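Long-range contact in chromosome-partitioning protein ParB (Caulobacter vibrioides NA1000, PDB 6S6H), which binds the centromeric parS DNA site near the replication origin and takes part in partitioning the chromosome: residues Arg57-Leu61 with Ala79-Ala84. Residues are numbered along the deposited sequence.
Sequences RLLAL and ARAIAA. With nucleotides of chain D; nucleotides of chain C.
In the DNA-binding domain of ParB, which carries the helix-turn-helix fold, the single 3-10 turn Leu58-Ala60 that follows helix 49-57 packs against the end of helix 76-81 and the loop behind it. Backbone hydrogen bonds Ala60 N to Arg57 O (3.1 Å) and Leu61 N to Leu58 O (3.2 Å) tighten the turn before Leu61 becomes extended (psi 147°); across from it, Ala83 N donates to Arg80 O (3.1 Å). The CA atoms of Leu58 and Arg80 lie 6.4 Å apart, those of Leu61 and Ala83 6.2 Å, and no direct hydrogen bond joins the segments. Close approach relies on small residues: Leu58 and Leu61, both mt rotamers, converge on Ala79 CB, with Leu58 CD2 at 4.0 Å and Leu61 CD1 at 3.7 Å, while Leu61 CD2 lies 3.7 Å from Ala83 CA. On the 79-84 side, Ile82 packs against helices 88-98 and 102-110.

Both arginines engage the parS DNA, but in different ways. Arg80 makes the bidentate major-groove contact with guanine DG13 of chain C, NH1 to N7 at 3.0 Å and NH2 to O6 at 2.8 Å. Arg57 instead grips the backbone, NE to OP2 of DT5 of chain D at 2.6 Å, its NH2 resting 3.5 Å from Ala83 CB. A water accepts from Arg57 NH2 (2.6 Å) and lies within hydrogen-bonding distance of Arg80 O (2.7 Å) and OP2 of DT6 of chain D (2.5 Å).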
loop_
_atom_site.group_PDB
_atom_site.type_symbol
_atom_site.label_atom_id
_atom_site.label_comp_id
_atom_site.label_asym_id
_atom_site.label_seq_id
_atom_site.Cartn_x
_atom_site.Cartn_y
_atom_site.Cartn_z
ATOM N N ARG B 57 -1.661 0.638 16.644
ATOM C CA ARG B 57 -2.474 1.806 17.093
ATOM C C ARG B 57 -3.924 1.679 16.599
ATOM O O ARG B 57 -4.827 2.173 17.307
ATOM C CB ARG B 57 -1.866 3.123 16.596
ATOM C CG ARG B 57 -0.736 3.654 17.466
ATOM C CD ARG B 57 -0.191 4.979 16.965
ATOM N NE ARG B 57 -1.235 6.000 16.928
ATOM C CZ ARG B 57 -1.566 6.748 15.875
ATOM N NH1 ARG B 57 -0.915 6.640 14.727
ATOM N NH2 ARG B 57 -2.554 7.621 15.986
ATOM N N LEU B 58 -4.139 1.039 15.441
ATOM C CA LEU B 58 -5.471 0.870 14.793
ATOM C C LEU B 58 -6.416 0.062 15.693
ATOM O O LEU B 58 -7.641 0.217 15.527
ATOM C CB LEU B 58 -5.302 0.166 13.442
ATOM C CG LEU B 58 -4.529 0.936 12.373
ATOM C CD1 LEU B 58 -4.315 0.069 11.143
ATOM C CD2 LEU B 58 -5.243 2.228 12.001
ATOM N N LEU B 59 -5.882 -0.778 16.587
ATOM C CA LEU B 59 -6.690 -1.611 17.520
ATOM C C LEU B 59 -7.423 -0.722 18.534
ATOM O O LEU B 59 -8.448 -1.179 19.063
ATOM C CB LEU B 59 -5.779 -2.614 18.232
ATOM C CG LEU B 59 -5.134 -3.673 17.339
ATOM C CD1 LEU B 59 -4.058 -4.429 18.103
ATOM C CD2 LEU B 59 -6.179 -4.635 16.786
ATOM N N ALA B 60 -6.922 0.495 18.787
ATOM C CA ALA B 60 -7.506 1.479 19.731
ATOM C C ALA B 60 -8.725 2.181 19.115
ATOM O O ALA B 60 -9.464 2.830 19.869
ATOM C CB ALA B 60 -6.453 2.481 20.142
ATOM N N LEU B 61 -8.933 2.080 17.799
ATOM C CA LEU B 61 -10.072 2.733 17.094
ATOM C C LEU B 61 -11.391 2.167 17.613
ATOM O O LEU B 61 -11.469 0.987 17.941
ATOM C CB LEU B 61 -9.952 2.495 15.585
ATOM C CG LEU B 61 -8.858 3.287 14.874
ATOM C CD1 LEU B 61 -8.599 2.722 13.487
ATOM C CD2 LEU B 61 -9.223 4.757 14.790
ATOM N N ALA B 79 -8.087 5.374 8.294
ATOM C CA ALA B 79 -8.301 5.008 9.714
ATOM C C ALA B 79 -7.217 5.639 10.596
ATOM O O ALA B 79 -7.575 6.264 11.620
ATOM C CB ALA B 79 -8.316 3.507 9.856
ATOM N N ARG B 80 -5.945 5.476 10.220
ATOM C CA ARG B 80 -4.774 6.010 10.967
ATOM C C ARG B 80 -4.863 7.541 11.039
ATOM O O ARG B 80 -4.587 8.100 12.120
ATOM C CB ARG B 80 -3.478 5.569 10.284
ATOM C CG ARG B 80 -2.211 5.883 11.064
ATOM C CD ARG B 80 -0.992 5.639 10.197
ATOM N NE ARG B 80 -0.925 6.592 9.096
ATOM C CZ ARG B 80 -0.283 6.401 7.943
ATOM N NH1 ARG B 80 0.355 5.267 7.701
ATOM N NH2 ARG B 80 -0.295 7.352 7.025
ATOM N N ALA B 81 -5.262 8.187 9.937
ATOM C CA ALA B 81 -5.334 9.661 9.790
ATOM C C ALA B 81 -6.325 10.269 10.793
ATOM O O ALA B 81 -6.153 11.454 11.113
ATOM C CB ALA B 81 -5.697 10.021 8.368
ATOM N N ILE B 82 -7.312 9.499 11.270
ATOM C CA ILE B 82 -8.392 9.976 12.190
ATOM C C ILE B 82 -8.264 9.311 13.570
ATOM O O ILE B 82 -9.179 9.521 14.401
ATOM C CB ILE B 82 -9.784 9.722 11.572
ATOM C CG1 ILE B 82 -10.085 8.229 11.401
ATOM C CG2 ILE B 82 -9.933 10.481 10.267
ATOM C CD1 ILE B 82 -11.522 7.935 11.031
ATOM N N ALA B 83 -7.186 8.554 13.816
ATOM C CA ALA B 83 -7.002 7.697 15.017
ATOM C C ALA B 83 -6.885 8.548 16.290
ATOM O O ALA B 83 -7.374 8.094 17.342
ATOM C CB ALA B 83 -5.792 6.809 14.848
ATOM N N ALA B 84 -6.255 9.727 16.196
ATOM C CA ALA B 84 -5.996 10.655 17.324
ATOM C C ALA B 84 -6.985 11.825 17.294
ATOM O O ALA B 84 -6.629 12.899 17.801
ATOM C CB ALA B 84 -4.569 11.147 17.257
ATOM P P DT D 5 -1.430 8.215 19.804
ATOM O OP1 DT D 5 -2.438 9.013 20.548
ATOM O OP2 DT D 5 -1.787 6.848 19.332
ATOM O "O5'" DT D 5 -0.924 9.061 18.550
ATOM C "C5'" DT D 5 -0.506 10.421 18.734
ATOM C "C4'" DT D 5 0.216 10.950 17.516
ATOM O "O4'" DT D 5 1.411 10.196 17.239
ATOM C "C3'" DT D 5 -0.568 10.966 16.201
ATOM O "O3'" DT D 5 -1.069 12.294 16.004
ATOM C "C2'" DT D 5 0.464 10.574 15.149
ATOM C "C1'" DT D 5 1.771 10.557 15.924
ATOM N N1 DT D 5 2.806 9.617 15.457
ATOM C C2 DT D 5 3.877 10.138 14.768
ATOM O O2 DT D 5 3.984 11.324 14.506
ATOM N N3 DT D 5 4.814 9.213 14.380
ATOM C C4 DT D 5 4.790 7.852 14.615
ATOM O O4 DT D 5 5.709 7.144 14.211
ATOM C C5 DT D 5 3.642 7.374 15.353
ATOM C C7 DT D 5 3.532 5.913 15.657
ATOM C C6 DT D 5 2.722 8.270 15.735
ATOM P P DG C 13 2.173 -1.407 3.576
ATOM O OP1 DG C 13 2.646 -2.702 3.019
ATOM O OP2 DG C 13 1.192 -1.390 4.694
ATOM O "O5'" DG C 13 3.459 -0.565 3.994
ATOM C "C5'" DG C 13 4.569 -0.462 3.085
ATOM C "C4'" DG C 13 5.458 0.699 3.464
ATOM O "O4'" DG C 13 4.702 1.932 3.451
ATOM C "C3'" DG C 13 6.104 0.604 4.851
ATOM O "O3'" DG C 13 7.518 0.699 4.632
ATOM C "C2'" DG C 13 5.474 1.749 5.632
ATOM C "C1'" DG C 13 5.137 2.736 4.533
ATOM N N9 DG C 13 4.086 3.712 4.809
ATOM C C8 DG C 13 2.851 3.471 5.361
ATOM N N7 DG C 13 2.104 4.539 5.434
ATOM C C5 DG C 13 2.883 5.543 4.877
ATOM C C6 DG C 13 2.606 6.924 4.681
ATOM O O6 DG C 13 1.581 7.554 4.970
ATOM N N1 DG C 13 3.676 7.580 4.082
ATOM C C2 DG C 13 4.863 6.989 3.721
ATOM N N2 DG C 13 5.776 7.792 3.160
ATOM N N3 DG C 13 5.132 5.704 3.892
ATOM C C4 DG C 13 4.106 5.046 4.474
ATOM P P DT D 6 -2.006 12.649 14.755
ATOM O OP1 DT D 6 -2.981 13.684 15.192
ATOM O OP2 DT D 6 -2.496 11.376 14.155
ATOM O "O5'" DT D 6 -0.992 13.327 13.731
ATOM C "C5'" DT D 6 -0.187 14.445 14.135
ATOM C "C4'" DT D 6 0.776 14.828 13.035
ATOM O "O4'" DT D 6 1.740 13.767 12.854
ATOM C "C3'" DT D 6 0.138 15.072 11.666
ATOM O "O3'" DT D 6 0.638 16.307 11.142
ATOM C "C2'" DT D 6 0.543 13.853 10.850
ATOM C "C1'" DT D 6 1.870 13.458 11.478
ATOM N N1 DT D 6 2.247 12.030 11.371
ATOM C C2 DT D 6 3.537 11.723 10.995
ATOM O O2 DT D 6 4.372 12.568 10.718
ATOM N N3 DT D 6 3.814 10.377 10.947
ATOM C C4 DT D 6 2.954 9.337 11.249
ATOM O O4 DT D 6 3.346 8.176 11.165
ATOM C C5 DT D 6 1.623 9.732 11.647
ATOM C C7 DT D 6 0.623 8.673 11.989
ATOM C C6 DT D 6 1.341 11.041 11.694
HETATM O O HOH W 1 -2.604 8.919 13.686
#